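Local coordinates for alpha-1,3-glucanase (Paenibacillus glycanilyticus, PDB 6K0P), which cleaves the alpha-1,3-glycosidic linkages of alpha-1,3-glucan, as a member of glycoside hydrolase family 87, at residues A15-T20 with I344-A349; Y375-A380 with F399-G404; I522-R527 with A558-F563. The protein carries 1 engineered substitution. All coordinates share one frame; numbering follows the deposited sequence. Where two conformers were deposited one is given.

Interaction 1. Residues A15-T20 with I344-A349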
ATOM      1  N   ALA A  15      -8.295  -1.767  -7.641  1.00 12.61           N
ATOM      2  CA  ALA A  15      -8.540  -3.200  -7.596  1.00 11.18           C
ATOM      3  C   ALA A  15     -10.020  -3.502  -7.392  1.00 12.11           C
ATOM      4  O   ALA A  15     -10.730  -2.784  -6.681  1.00 14.51           O
ATOM      5  CB  ALA A  15      -7.729  -3.838  -6.468  1.00 12.07           C
ATOM      6  N   ASN A  16     -10.479  -4.582  -8.025  1.00 11.72           N
ATOM      7  CA  ASN A  16     -11.829  -5.107  -7.844  1.00 13.19           C
ATOM      8  C   ASN A  16     -11.715  -6.248  -6.837  1.00 12.59           C
ATOM      9  O   ASN A  16     -11.272  -7.347  -7.176  1.00 14.93           O
ATOM     10  CB  ASN A  16     -12.385  -5.585  -9.181  1.00 15.01           C
ATOM     11  CG  ASN A  16     -13.779  -6.152  -9.061  1.00 22.92           C
ATOM     12  OD1 ASN A  16     -14.424  -6.027  -8.023  1.00 21.35           O
ATOM     13  ND2 ASN A  16     -14.255  -6.780 -10.128  1.00 30.31           N
ATOM     14  N   MET A  17     -12.082  -5.978  -5.593  1.00 12.89           N
ATOM     15  CA  MET A  17     -11.957  -6.946  -4.523  0.54 11.88           C
ATOM     16  C   MET A  17     -13.332  -7.381  -4.025  1.00 12.03           C
ATOM     17  O   MET A  17     -14.328  -6.672  -4.201  1.00 14.59           O
ATOM     18  CB  MET A  17     -11.148  -6.338  -3.366  0.54 12.95           C
ATOM     19  CG  MET A  17      -9.815  -5.707  -3.793  0.54 12.13           C
ATOM     20  SD  MET A  17      -8.654  -6.821  -4.621  0.54 14.82           S
ATOM     21  CE  MET A  17      -8.573  -8.163  -3.442  0.54 15.39           C
ATOM     22  N   PRO A  18     -13.426  -8.567  -3.412  1.00 12.37           N
ATOM     23  CA  PRO A  18     -14.739  -9.047  -2.947  1.00 13.16           C
ATOM     24  C   PRO A  18     -15.233  -8.367  -1.686  1.00 12.41           C
ATOM     25  O   PRO A  18     -16.407  -8.537  -1.331  1.00 14.12           O
ATOM     26  CB  PRO A  18     -14.499 -10.542  -2.691  1.00 14.93           C
ATOM     27  CG  PRO A  18     -13.061 -10.655  -2.422  1.00 16.57           C
ATOM     28  CD  PRO A  18     -12.381  -9.595  -3.270  1.00 12.13           C
ATOM     29  N   PHE A  19     -14.384  -7.621  -0.994  1.00 11.23           N
ATOM     30  CA  PHE A  19     -14.808  -6.901   0.190  1.00 11.29           C
ATOM     31  C   PHE A  19     -15.172  -5.470  -0.170  1.00 13.95           C
ATOM     32  O   PHE A  19     -14.658  -4.899  -1.139  1.00 14.53           O
ATOM     33  CB  PHE A  19     -13.738  -6.934   1.286  1.00 11.70           C
ATOM     34  CG  PHE A  19     -12.363  -6.548   0.823  1.00 10.92           C
ATOM     35  CD1 PHE A  19     -11.958  -5.220   0.832  1.00 16.63           C
ATOM     36  CD2 PHE A  19     -11.462  -7.516   0.418  1.00 13.41           C
ATOM     37  CE1 PHE A  19     -10.676  -4.871   0.422  1.00 17.28           C
ATOM     38  CE2 PHE A  19     -10.181  -7.173   0.008  1.00 15.52           C
ATOM     39  CZ  PHE A  19      -9.791  -5.849   0.008  1.00 17.14           C
ATOM     40  N   THR A  20     -16.095  -4.916   0.608  1.00 12.96           N
ATOM     41  CA  THR A  20     -16.526  -3.529   0.511  1.00 11.19           C
ATOM     42  C   THR A  20     -15.926  -2.773   1.688  1.00 12.24           C
ATOM     43  O   THR A  20     -15.911  -3.279   2.814  1.00 13.47           O
ATOM     44  CB  THR A  20     -18.052  -3.464   0.601  1.00 13.53           C
ATOM     45  OG1 THR A  20     -18.617  -4.198  -0.494  1.00 16.05           O
ATOM     46  CG2 THR A  20     -18.556  -2.020   0.546  1.00 15.67           C
ATOM     47  N   ILE A 344       1.357  -7.309 -12.467  1.00 10.83           N
ATOM     48  CA  ILE A 344       0.953  -6.982 -11.103  1.00 10.05           C
ATOM     49  C   ILE A 344      -0.461  -6.429 -11.217  1.00 10.96           C
ATOM     50  O   ILE A 344      -0.650  -5.237 -11.481  1.00 11.18           O
ATOM     51  CB  ILE A 344       1.917  -5.963 -10.466  1.00 10.98           C
ATOM     52  CG1 ILE A 344       3.372  -6.418 -10.634  1.00 12.63           C
ATOM     53  CG2 ILE A 344       1.574  -5.723  -8.992  1.00 12.02           C
ATOM     54  CD1 ILE A 344       3.680  -7.762 -10.043  1.00 15.26           C
ATOM     55  N   ASP A 345      -1.463  -7.291 -11.049  1.00  9.40           N
ATOM     56  CA  ASP A 345      -2.831  -6.981 -11.444  1.00  9.84           C
ATOM     57  C   ASP A 345      -3.809  -7.239 -10.310  1.00 11.46           C
ATOM     58  O   ASP A 345      -3.797  -8.313  -9.700  1.00 11.42           O
ATOM     59  CB  ASP A 345      -3.237  -7.845 -12.638  1.00 12.28           C
ATOM     60  CG  ASP A 345      -4.648  -7.576 -13.088  1.00 14.08           C
ATOM     61  OD1 ASP A 345      -5.004  -6.389 -13.234  1.00 13.95           O
ATOM     62  OD2 ASP A 345      -5.399  -8.547 -13.312  1.00 19.01           O
ATOM     63  N   ASN A 346      -4.673  -6.265 -10.044  1.00 10.34           N
ATOM     64  CA  ASN A 346      -5.825  -6.477  -9.176  1.00  9.45           C
ATOM     65  C   ASN A 346      -5.410  -6.838  -7.755  1.00 10.79           C
ATOM     66  O   ASN A 346      -5.915  -7.789  -7.161  1.00 11.98           O
ATOM     67  CB  ASN A 346      -6.813  -7.498  -9.752  1.00 10.62           C
ATOM     68  CG  ASN A 346      -8.228  -7.216  -9.313  1.00 11.35           C
ATOM     69  OD1 ASN A 346      -8.770  -6.150  -9.607  1.00 12.27           O
ATOM     70  ND2 ASN A 346      -8.832  -8.152  -8.581  1.00 12.24           N
ATOM     71  N   ASN A 347      -4.492  -6.046  -7.208  1.00  9.84           N
ATOM     72  CA  ASN A 347      -4.023  -6.207  -5.842  1.00 10.41           C
ATOM     73  C   ASN A 347      -4.426  -4.992  -5.020  1.00  9.75           C
ATOM     74  O   ASN A 347      -4.469  -3.865  -5.523  1.00 11.00           O
ATOM     75  CB  ASN A 347      -2.509  -6.358  -5.807  1.00  9.25           C
ATOM     76  CG  ASN A 347      -2.033  -7.546  -6.619  1.00 10.46           C
ATOM     77  OD1 ASN A 347      -2.232  -8.690  -6.225  1.00 11.02           O
ATOM     78  ND2 ASN A 347      -1.406  -7.283  -7.760  1.00 11.69           N
ATOM     79  N   TYR A 348      -4.710  -5.243  -3.747  1.00 10.24           N
ATOM     80  CA  TYR A 348      -5.139  -4.220  -2.802  1.00 10.26           C
ATOM     81  C   TYR A 348      -4.104  -4.138  -1.695  1.00  9.75           C
ATOM     82  O   TYR A 348      -3.755  -5.162  -1.095  1.00 10.58           O
ATOM     83  CB  TYR A 348      -6.500  -4.601  -2.194  1.00  8.67           C
ATOM     84  CG  TYR A 348      -6.953  -3.689  -1.072  1.00  9.25           C
ATOM     85  CD1 TYR A 348      -6.570  -3.926   0.247  1.00 11.84           C
ATOM     86  CD2 TYR A 348      -7.786  -2.607  -1.324  1.00 10.57           C
ATOM     87  CE1 TYR A 348      -6.973  -3.092   1.276  1.00 11.00           C
ATOM     88  CE2 TYR A 348      -8.200  -1.767  -0.302  1.00 10.19           C
ATOM     89  CZ  TYR A 348      -7.793  -2.019   0.997  1.00 10.78           C
ATOM     90  OH  TYR A 348      -8.199  -1.186   2.025  1.00 10.28           O
ATOM     91  N   ALA A 349      -3.624  -2.924  -1.419  1.00  9.74           N
ATOM     92  CA  ALA A 349      -2.688  -2.686  -0.330  1.00 10.22           C
ATOM     93  C   ALA A 349      -3.250  -1.614   0.587  1.00  9.23           C
ATOM     94  O   ALA A 349      -3.755  -0.590   0.118  1.00 10.69           O
ATOM     95  CB  ALA A 349      -1.322  -2.225  -0.849  1.00 10.70           C
TER
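The side-chain amide of Asn346 grips both backbone polar groups of Asn16. Its OD1 accepts the Asn16 N-H at 2.8 Å from N, nearly straight (170° at the hydrogen), and its ND2 gives a hydrogen to Asn16 O at 2.9 Å. Two bonds to one residue hold the amide and fix its rotation. The acceptor Asn16 O lies close to the Asn346 amide plane, whereas ND2 stands above the carbonyl plane of Asn16. Beside this clamp, Ala15 points at 344-349 and rests CB on Asn347 O at 3.4 Å.

Phe19 drives its edge into a face of Tyr348 in a T-shaped pair, ring planes at 86° and centroids 5.0 Å apart. The leading atom is Phe19 CZ, 3.7 Å from Tyr348 CG, over the rim of the tyrosine ring. Phe19 CG stands between the backbone N and the carbonyl carbon (chi1 50°), the turn from which the ring reaches Tyr348. Met17 has two conformers; in the one given, CG packs on Tyr348 CB at 3.8 Å and CB lies over one face of the Phe19 ring.

Further out, Asn322 OD1 takes another hydrogen of Asn346 ND2, Thr379 OG1 bonds Ala15 N, and Arg350 NH1 holds Tyr348 OH. Asn346 sits in a left-handed backbone conformation, at the break within strand 343-350. That strand runs between 319-326 and 374-383, while the loop 15-20 leads into strand 20-23, paired with 165-173, where Phe19 touches Glu171 and Glu173; the contact therefore joins the N-terminal D1 region to the side of the parallel strands of D2.

Interaction 2. Residues Y375-A380 with F399-G404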
ATOM      1  N   TYR A 375       1.345  -2.787 -14.237  1.00 11.29           N
ATOM      2  CA  TYR A 375       0.825  -2.618 -12.881  1.00 10.79           C
ATOM      3  C   TYR A 375      -0.591  -2.088 -13.087  1.00 11.67           C
ATOM      4  O   TYR A 375      -0.779  -0.907 -13.391  1.00 11.97           O
ATOM      5  CB  TYR A 375       1.680  -1.602 -12.126  1.00 10.64           C
ATOM      6  CG  TYR A 375       3.013  -2.092 -11.571  1.00 11.22           C
ATOM      7  CD1 TYR A 375       3.960  -2.729 -12.377  1.00 14.24           C
ATOM      8  CD2 TYR A 375       3.352  -1.863 -10.243  1.00 11.30           C
ATOM      9  CE1 TYR A 375       5.184  -3.151 -11.856  1.00 13.66           C
ATOM     10  CE2 TYR A 375       4.576  -2.272  -9.725  1.00  9.87           C
ATOM     11  CZ  TYR A 375       5.486  -2.920 -10.530  1.00 12.10           C
ATOM     12  OH  TYR A 375       6.694  -3.331 -10.010  1.00 13.42           O
ATOM     13  N   THR A 376      -1.589  -2.959 -12.956  1.00 10.75           N
ATOM     14  CA  THR A 376      -2.945  -2.649 -13.395  1.00 10.51           C
ATOM     15  C   THR A 376      -3.954  -2.953 -12.300  1.00 11.11           C
ATOM     16  O   THR A 376      -3.798  -3.922 -11.548  1.00 11.22           O
ATOM     17  CB  THR A 376      -3.324  -3.435 -14.661  1.00 11.02           C
ATOM     18  OG1 THR A 376      -3.176  -4.843 -14.419  1.00 12.89           O
ATOM     19  CG2 THR A 376      -2.427  -3.038 -15.836  1.00 12.94           C
ATOM     20  N   ASN A 377      -4.996  -2.125 -12.217  1.00 10.56           N
ATOM     21  CA  ASN A 377      -6.106  -2.367 -11.298  1.00 10.98           C
ATOM     22  C   ASN A 377      -5.591  -2.516  -9.867  1.00 10.69           C
ATOM     23  O   ASN A 377      -5.834  -3.513  -9.189  1.00 10.90           O
ATOM     24  CB  ASN A 377      -6.928  -3.590 -11.734  1.00 11.00           C
ATOM     25  CG  ASN A 377      -7.355  -3.520 -13.190  1.00 12.76           C
ATOM     26  OD1 ASN A 377      -7.969  -2.544 -13.617  1.00 14.73           O
ATOM     27  ND2 ASN A 377      -7.023  -4.550 -13.960  1.00 14.34           N
ATOM     28  N   LEU A 378      -4.865  -1.499  -9.414  1.00 10.56           N
ATOM     29  CA  LEU A 378      -4.199  -1.553  -8.119  1.00 10.44           C
ATOM     30  C   LEU A 378      -4.777  -0.503  -7.184  1.00  9.76           C
ATOM     31  O   LEU A 378      -5.041   0.636  -7.596  1.00 10.97           O
ATOM     32  CB  LEU A 378      -2.695  -1.313  -8.267  1.00 10.75           C
ATOM     33  CG  LEU A 378      -1.914  -2.282  -9.159  1.00  9.77           C
ATOM     34  CD1 LEU A 378      -0.424  -1.937  -9.124  1.00 11.53           C
ATOM     35  CD2 LEU A 378      -2.131  -3.733  -8.720  1.00 10.84           C
ATOM     36  N   THR A 379      -4.961  -0.880  -5.921  1.00  9.44           N
ATOM     37  CA  THR A 379      -5.382   0.046  -4.882  1.00  9.17           C
ATOM     38  C   THR A 379      -4.320   0.070  -3.797  1.00  9.74           C
ATOM     39  O   THR A 379      -3.840  -0.986  -3.368  1.00 11.17           O
ATOM     40  CB  THR A 379      -6.724  -0.393  -4.299  1.00 11.39           C
ATOM     41  OG1 THR A 379      -7.734  -0.230  -5.302  1.00 12.39           O
ATOM     42  CG2 THR A 379      -7.078   0.423  -3.053  1.00 12.53           C
ATOM     43  N   ALA A 380      -3.937   1.272  -3.366  1.00  9.36           N
ATOM     44  CA  ALA A 380      -2.978   1.435  -2.275  1.00 10.79           C
ATOM     45  C   ALA A 380      -3.431   2.603  -1.414  1.00 10.96           C
ATOM     46  O   ALA A 380      -3.447   3.746  -1.879  1.00 10.87           O
ATOM     47  CB  ALA A 380      -1.565   1.661  -2.815  1.00 10.80           C
ATOM     48  N   PHE A 399       1.226   1.727 -15.736  1.00 11.71           N
ATOM     49  CA  PHE A 399       0.521   1.774 -14.459  1.00 11.66           C
ATOM     50  C   PHE A 399      -0.880   2.269 -14.788  1.00 12.62           C
ATOM     51  O   PHE A 399      -1.053   3.439 -15.148  1.00 14.06           O
ATOM     52  CB  PHE A 399       1.237   2.726 -13.502  1.00 11.25           C
ATOM     53  CG  PHE A 399       2.669   2.334 -13.223  1.00 11.85           C
ATOM     54  CD1 PHE A 399       3.673   2.612 -14.131  1.00 14.00           C
ATOM     55  CD2 PHE A 399       3.001   1.675 -12.039  1.00 16.80           C
ATOM     56  CE1 PHE A 399       4.987   2.242 -13.878  1.00 17.44           C
ATOM     57  CE2 PHE A 399       4.318   1.304 -11.780  1.00 15.51           C
ATOM     58  CZ  PHE A 399       5.311   1.589 -12.699  1.00 17.57           C
ATOM     59  N   GLN A 400      -1.876   1.385 -14.692  1.00 11.07           N
ATOM     60  CA  GLN A 400      -3.185   1.657 -15.270  1.00 11.66           C
ATOM     61  C   GLN A 400      -4.296   1.277 -14.306  1.00 11.74           C
ATOM     62  O   GLN A 400      -4.261   0.203 -13.698  1.00 12.66           O
ATOM     63  CB  GLN A 400      -3.343   0.865 -16.565  1.00 12.34           C
ATOM     64  CG  GLN A 400      -4.625   1.135 -17.322  1.00 12.87           C
ATOM     65  CD  GLN A 400      -4.622   0.409 -18.653  1.00 16.06           C
ATOM     66  OE1 GLN A 400      -4.617  -0.824 -18.701  1.00 20.38           O
ATOM     67  NE2 GLN A 400      -4.583   1.167 -19.741  1.00 21.46           N
ATOM     68  N   ASN A 401      -5.293   2.157 -14.189  1.00 11.89           N
ATOM     69  CA  ASN A 401      -6.450   1.978 -13.308  1.00 11.09           C
ATOM     70  C   ASN A 401      -6.019   1.821 -11.846  1.00 11.96           C
ATOM     71  O   ASN A 401      -6.121   0.753 -11.238  1.00 12.61           O
ATOM     72  CB  ASN A 401      -7.383   0.849 -13.758  1.00 11.11           C
ATOM     73  CG  ASN A 401      -8.678   0.864 -12.983  1.00 14.90           C
ATOM     74  OD1 ASN A 401      -9.133   1.927 -12.573  1.00 18.81           O
ATOM     75  ND2 ASN A 401      -9.270  -0.300 -12.758  1.00 15.23           N
ATOM     76  N   LEU A 402      -5.560   2.939 -11.295  1.00 11.89           N
ATOM     77  CA  LEU A 402      -5.001   2.991  -9.950  1.00 11.04           C
ATOM     78  C   LEU A 402      -5.918   3.777  -9.029  1.00 11.96           C
ATOM     79  O   LEU A 402      -6.532   4.767  -9.442  1.00 11.74           O
ATOM     80  CB  LEU A 402      -3.644   3.697  -9.951  1.00 11.49           C
ATOM     81  CG  LEU A 402      -2.630   3.281 -11.008  1.00 10.86           C
ATOM     82  CD1 LEU A 402      -1.385   4.171 -10.911  1.00 11.59           C
ATOM     83  CD2 LEU A 402      -2.283   1.805 -10.819  1.00 11.81           C
ATOM     84  N   TYR A 403      -5.983   3.355  -7.768  1.00 11.76           N
ATOM     85  CA  TYR A 403      -6.576   4.167  -6.716  1.00 10.68           C
ATOM     86  C   TYR A 403      -5.551   4.300  -5.602  1.00 11.25           C
ATOM     87  O   TYR A 403      -5.058   3.290  -5.085  1.00 12.88           O
ATOM     88  CB  TYR A 403      -7.863   3.542  -6.163  1.00 10.61           C
ATOM     89  CG  TYR A 403      -8.466   4.426  -5.095  1.00 10.75           C
ATOM     90  CD1 TYR A 403      -9.122   5.603  -5.435  1.00 14.27           C
ATOM     91  CD2 TYR A 403      -8.333   4.116  -3.750  1.00 13.78           C
ATOM     92  CE1 TYR A 403      -9.655   6.437  -4.464  1.00 16.11           C
ATOM     93  CE2 TYR A 403      -8.868   4.943  -2.768  1.00 17.09           C
ATOM     94  CZ  TYR A 403      -9.525   6.099  -3.134  1.00 13.21           C
ATOM     95  OH  TYR A 403     -10.057   6.926  -2.170  1.00 13.59           O
ATOM     96  N   GLY A 404      -5.221   5.525  -5.242  1.00 10.78           N
ATOM     97  CA  GLY A 404      -4.340   5.775  -4.109  1.00 11.55           C
ATOM     98  C   GLY A 404      -4.943   6.804  -3.181  1.00 10.51           C
ATOM     99  O   GLY A 404      -5.582   7.753  -3.630  1.00 11.23           O
TER
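Asn401 and Asn377 meet amide to amide at the corners where the two strands turn. From its CB, which points toward 375-380 and lies 3.4 Å from Asn377 OD1, the Asn401 side chain leaves with CG anti to the backbone N (chi1 -170°); CG, too, comes near Asn377 OD1. At the tip, ND2 gives Asn377 OD1 a short bond of 2.7 Å, nearly straight at 172°. The donor arrives on an in-plane lone pair of that oxygen, and the oxygen in turn lies in the amide plane of Asn401, although the two amide planes are themselves 78° apart. The other branch, Asn401 OD1, accepts the N-H of Gly14, and Asn377 ND2 passes on to Asp345, so both amides are held at each end.

Backbone bonds flank the corner. Before it, Gln400 N binds Tyr375 O and Asn377 N binds Gln400 O; after it, Tyr403 N binds Leu378 O at 2.9 Å and Ala380 N binds Tyr403 O. Leu378 N to Asn401 O is longer, 3.2 Å, and more bent. The short strands 378-380 and 402-404 run nearly parallel.

On the face carrying Tyr375 and Leu378, like residues line up. Phe399 lies beside Tyr375 and points the same way, its CE2 over the rim of one face of the tyrosine ring, 3.6 Å from Tyr375 CG. Leu402 CD2 reaches Leu378 CB at 4.1 Å.

In-register parallel strands, aligned aromatic and aliphatic side chains, and asparagines in left-handed backbone conformation at successive corners recall the asparagine ladders of right-handed parallel beta-helices, the fold of the pectate-lyase-like clan to which this D2 region belongs.

Interaction 3. Residues I522-R527 with A558-F563. With SO4 (sulfate ion), chain E.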
ATOM      1  N   ILE A 522      -0.615  23.118  -9.632  1.00 12.52           N
ATOM      2  CA  ILE A 522       0.676  22.697 -10.162  1.00 12.08           C
ATOM      3  C   ILE A 522       1.752  23.529  -9.484  1.00 12.35           C
ATOM      4  O   ILE A 522       1.617  24.754  -9.382  1.00 13.91           O
ATOM      5  CB  ILE A 522       0.728  22.895 -11.691  1.00 14.11           C
ATOM      6  CG1 ILE A 522      -0.349  22.042 -12.366  1.00 14.21           C
ATOM      7  CG2 ILE A 522       2.134  22.587 -12.238  1.00 12.40           C
ATOM      8  CD1 ILE A 522      -0.635  22.429 -13.792  1.00 18.18           C
ATOM      9  N   LYS A 523       2.805  22.873  -9.000  1.00 11.98           N
ATOM     10  CA  LYS A 523       3.966  23.573  -8.463  1.00 10.96           C
ATOM     11  C   LYS A 523       5.198  23.185  -9.264  1.00 13.41           C
ATOM     12  O   LYS A 523       5.518  21.994  -9.390  1.00 12.50           O
ATOM     13  CB  LYS A 523       4.194  23.271  -6.982  1.00 13.93           C
ATOM     14  CG  LYS A 523       5.453  23.971  -6.455  1.00 12.17           C
ATOM     15  CD  LYS A 523       5.545  23.927  -4.936  1.00 13.65           C
ATOM     16  CE  LYS A 523       6.856  24.537  -4.444  1.00 11.61           C
ATOM     17  NZ  LYS A 523       6.981  24.494  -2.948  1.00 13.86           N
ATOM     18  N   LEU A 524       5.871  24.187  -9.825  1.00 13.39           N
ATOM     19  CA  LEU A 524       7.226  24.026 -10.332  1.00 11.74           C
ATOM     20  C   LEU A 524       8.154  24.430  -9.192  1.00 13.16           C
ATOM     21  O   LEU A 524       8.178  25.597  -8.790  1.00 14.23           O
ATOM     22  CB  LEU A 524       7.432  24.891 -11.578  1.00 12.17           C
ATOM     23  CG  LEU A 524       6.359  24.811 -12.672  1.00 13.65           C
ATOM     24  CD1 LEU A 524       6.737  25.703 -13.874  1.00 13.74           C
ATOM     25  CD2 LEU A 524       6.110  23.379 -13.151  1.00 14.19           C
ATOM     26  N   VAL A 525       8.872  23.462  -8.630  1.00 12.87           N
ATOM     27  CA  VAL A 525       9.700  23.737  -7.460  1.00 11.51           C
ATOM     28  C   VAL A 525      10.846  24.653  -7.872  1.00 11.87           C
ATOM     29  O   VAL A 525      11.621  24.332  -8.780  1.00 14.06           O
ATOM     30  CB  VAL A 525      10.207  22.433  -6.827  1.00 12.84           C
ATOM     31  CG1 VAL A 525      11.085  22.729  -5.596  1.00 13.03           C
ATOM     32  CG2 VAL A 525       9.020  21.534  -6.459  1.00 11.96           C
ATOM     33  N   VAL A 526      10.960  25.796  -7.196  1.00 12.79           N
ATOM     34  CA  VAL A 526      11.969  26.800  -7.527  1.00 12.57           C
ATOM     35  C   VAL A 526      13.236  26.617  -6.704  1.00 14.47           C
ATOM     36  O   VAL A 526      14.349  26.719  -7.228  1.00 14.93           O
ATOM     37  CB  VAL A 526      11.362  28.206  -7.332  1.00 13.30           C
ATOM     38  CG1 VAL A 526      12.424  29.286  -7.537  1.00 14.83           C
ATOM     39  CG2 VAL A 526      10.214  28.416  -8.282  1.00 15.15           C
ATOM     40  N   ARG A 527      13.090  26.365  -5.405  1.00 13.81           N
ATOM     41  CA  ARG A 527      14.241  26.145  -4.538  1.00 14.09           C
ATOM     42  C   ARG A 527      13.751  25.256  -3.399  1.00 13.68           C
ATOM     43  O   ARG A 527      13.150  25.750  -2.437  1.00 14.65           O
ATOM     44  CB  ARG A 527      14.811  27.465  -4.025  1.00 14.79           C
ATOM     45  CG  ARG A 527      16.042  27.290  -3.140  1.00 17.99           C
ATOM     46  CD  ARG A 527      16.669  28.634  -2.735  1.00 17.52           C
ATOM     47  NE  ARG A 527      15.860  29.410  -1.792  1.00 18.66           N
ATOM     48  CZ  ARG A 527      15.120  30.462  -2.134  1.00 19.63           C
ATOM     49  NH1 ARG A 527      15.070  30.859  -3.400  1.00 22.10           N
ATOM     50  NH2 ARG A 527      14.424  31.118  -1.210  1.00 21.30           N
ATOM     51  N   ALA A 558       6.991  31.754 -13.574  1.00 13.80           N
ATOM     52  CA  ALA A 558       7.839  32.897 -13.893  1.00 15.44           C
ATOM     53  C   ALA A 558       9.252  32.727 -13.354  1.00 16.93           C
ATOM     54  O   ALA A 558      10.193  33.319 -13.894  1.00 20.47           O
ATOM     55  CB  ALA A 558       7.216  34.181 -13.340  1.00 16.91           C
ATOM     56  N   GLN A 559       9.423  31.941 -12.293  1.00 14.19           N
ATOM     57  CA  GLN A 559      10.716  31.749 -11.649  1.00 14.31           C
ATOM     58  C   GLN A 559      11.463  30.535 -12.168  1.00 12.24           C
ATOM     59  O   GLN A 559      12.500  30.169 -11.601  1.00 16.05           O
ATOM     60  CB  GLN A 559      10.542  31.617 -10.135  1.00 15.70           C
ATOM     61  CG  GLN A 559       9.919  32.820  -9.472  1.00 14.04           C
ATOM     62  CD  GLN A 559       9.618  32.545  -8.018  1.00 16.54           C
ATOM     63  OE1 GLN A 559      10.494  32.675  -7.158  1.00 19.25           O
ATOM     64  NE2 GLN A 559       8.388  32.115  -7.740  1.00 17.80           N
ATOM     65  N   SER A 560      10.955  29.898 -13.220  1.00 13.93           N
ATOM     66  CA  SER A 560      11.557  28.692 -13.785  1.00 14.13           C
ATOM     67  C   SER A 560      11.914  28.959 -15.241  1.00 15.32           C
ATOM     68  O   SER A 560      11.237  28.471 -16.162  1.00 14.96           O
ATOM     69  CB  SER A 560      10.646  27.481 -13.610  1.00 14.58           C
ATOM     70  OG  SER A 560      10.217  27.382 -12.256  1.00 14.85           O
ATOM     71  N   PRO A 561      12.982  29.734 -15.484  1.00 14.36           N
ATOM     72  CA  PRO A 561      13.312  30.145 -16.856  1.00 15.61           C
ATOM     73  C   PRO A 561      13.848  29.030 -17.731  1.00 16.26           C
ATOM     74  O   PRO A 561      13.969  29.242 -18.944  1.00 15.34           O
ATOM     75  CB  PRO A 561      14.373  31.235 -16.646  1.00 17.43           C
ATOM     76  CG  PRO A 561      15.042  30.859 -15.375  1.00 19.40           C
ATOM     77  CD  PRO A 561      13.945  30.267 -14.502  1.00 17.44           C
ATOM     78  N   ASN A 562      14.182  27.866 -17.168  1.00 13.48           N
ATOM     79  CA  ASN A 562      14.683  26.730 -17.931  1.00 14.41           C
ATOM     80  C   ASN A 562      13.605  25.688 -18.206  1.00 12.01           C
ATOM     81  O   ASN A 562      13.919  24.618 -18.744  1.00 14.07           O
ATOM     82  CB  ASN A 562      15.844  26.063 -17.185  1.00 15.12           C
ATOM     83  CG  ASN A 562      16.784  27.066 -16.546  1.00 17.40           C
ATOM     84  OD1 ASN A 562      16.669  27.386 -15.354  1.00 18.40           O
ATOM     85  ND2 ASN A 562      17.732  27.567 -17.336  1.00 16.42           N
ATOM     86  N   PHE A 563      12.355  25.967 -17.834  1.00 13.02           N
ATOM     87  CA  PHE A 563      11.254  25.015 -17.925  1.00 12.40           C
ATOM     88  C   PHE A 563      10.116  25.663 -18.695  1.00 13.61           C
ATOM     89  O   PHE A 563       9.698  26.777 -18.360  1.00 16.63           O
ATOM     90  CB  PHE A 563      10.757  24.635 -16.522  1.00 14.59           C
ATOM     91  CG  PHE A 563       9.809  23.454 -16.509  1.00 12.28           C
ATOM     92  CD1 PHE A 563      10.306  22.173 -16.376  1.00 12.95           C
ATOM     93  CD2 PHE A 563       8.430  23.626 -16.624  1.00 14.10           C
ATOM     94  CE1 PHE A 563       9.453  21.073 -16.348  1.00 12.95           C
ATOM     95  CE2 PHE A 563       7.573  22.518 -16.597  1.00 12.40           C
ATOM     96  CZ  PHE A 563       8.098  21.249 -16.460  1.00 12.54           C
TER
HETATM   97  S   SO4 E2001       5.638  32.503 -10.250  1.00 16.17           S
HETATM   98  O1  SO4 E2001       6.983  31.967 -10.301  1.00 15.25           O
HETATM   99  O2  SO4 E2001       5.736  33.923  -9.844  1.00 18.50           O
HETATM  100  O3  SO4 E2001       4.984  32.416 -11.544  1.00 14.69           O
HETATM  101  O4  SO4 E2001       4.793  31.780  -9.291  1.00 16.57           O
HETATM  102  O   HOH W   1      10.845  24.873 -11.394  1.00 12.80           O
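Leu524 and Phe563 supply much of the apolar contact, their side chains crossing at about a right angle. The two methyls of the leucine meet neighbouring ring atoms: Leu524 CD1 is 3.8 Å from Phe563 CD2, and Leu524 CD2 is 3.8 Å from Phe563 CE2. An alanine in place of Leu524 would probably open a gap beside CD2 and CE2 of Phe563 and let that ring turn more freely. Val526 CG2, anti to the carbonyl carbon and beside the backbone N, meets Gln559 CB at 3.7 Å, while CG1 lies near Gln559 OE1.

The polar link across the contact runs through one water, which donates to Val525 O at 2.8 Å and to Ser560 OG at 2.7 Å. Ser560 OG also bonds Gly556 O, so this buried hydroxyl has two partners.

A sulfate, probably from the crystallisation liquor, sits against 558-563. Its O3 accepts from Ala558 N at 2.9 Å, and O1 from Gln559 NE2 at 2.9 Å, with a weak bond from Gln559 N; Gly556 N also binds the ion. Within the protein, Gln559 NE2 also bonds Tyr555 OH.

Residues 522-527 include part of strand 520-524 and the chain that follows it; the strand lies between 490-496 and 554-555, and Leu524 touches Phe494. The loop 558-563 closes with a type I turn from Ser560 to Phe563, leading into strand 563-569, which pairs with 537-541.

Along the chain the three contacts come in series, interaction 1 closing before interaction 2 opens and interaction 2 before interaction 3. The first two are close neighbours, with centres about 9 Å apart: strands 343-350 and 374-383 lie side by side, and Asp345 OD1 meets Thr376 OG1 in a probable hydrogen bond at 2.7 Å. Interaction 3 stands apart, its centre about 29 Å from that of interaction 2 and 38 Å from that of interaction 1, toward the C-terminal end of the D2 strands. Interaction 1 thus ties D1 to D2, interaction 2 continues the stacking inside D2, and interaction 3 packs Leu524 and the chain after it against the loop leading into strand 563-569.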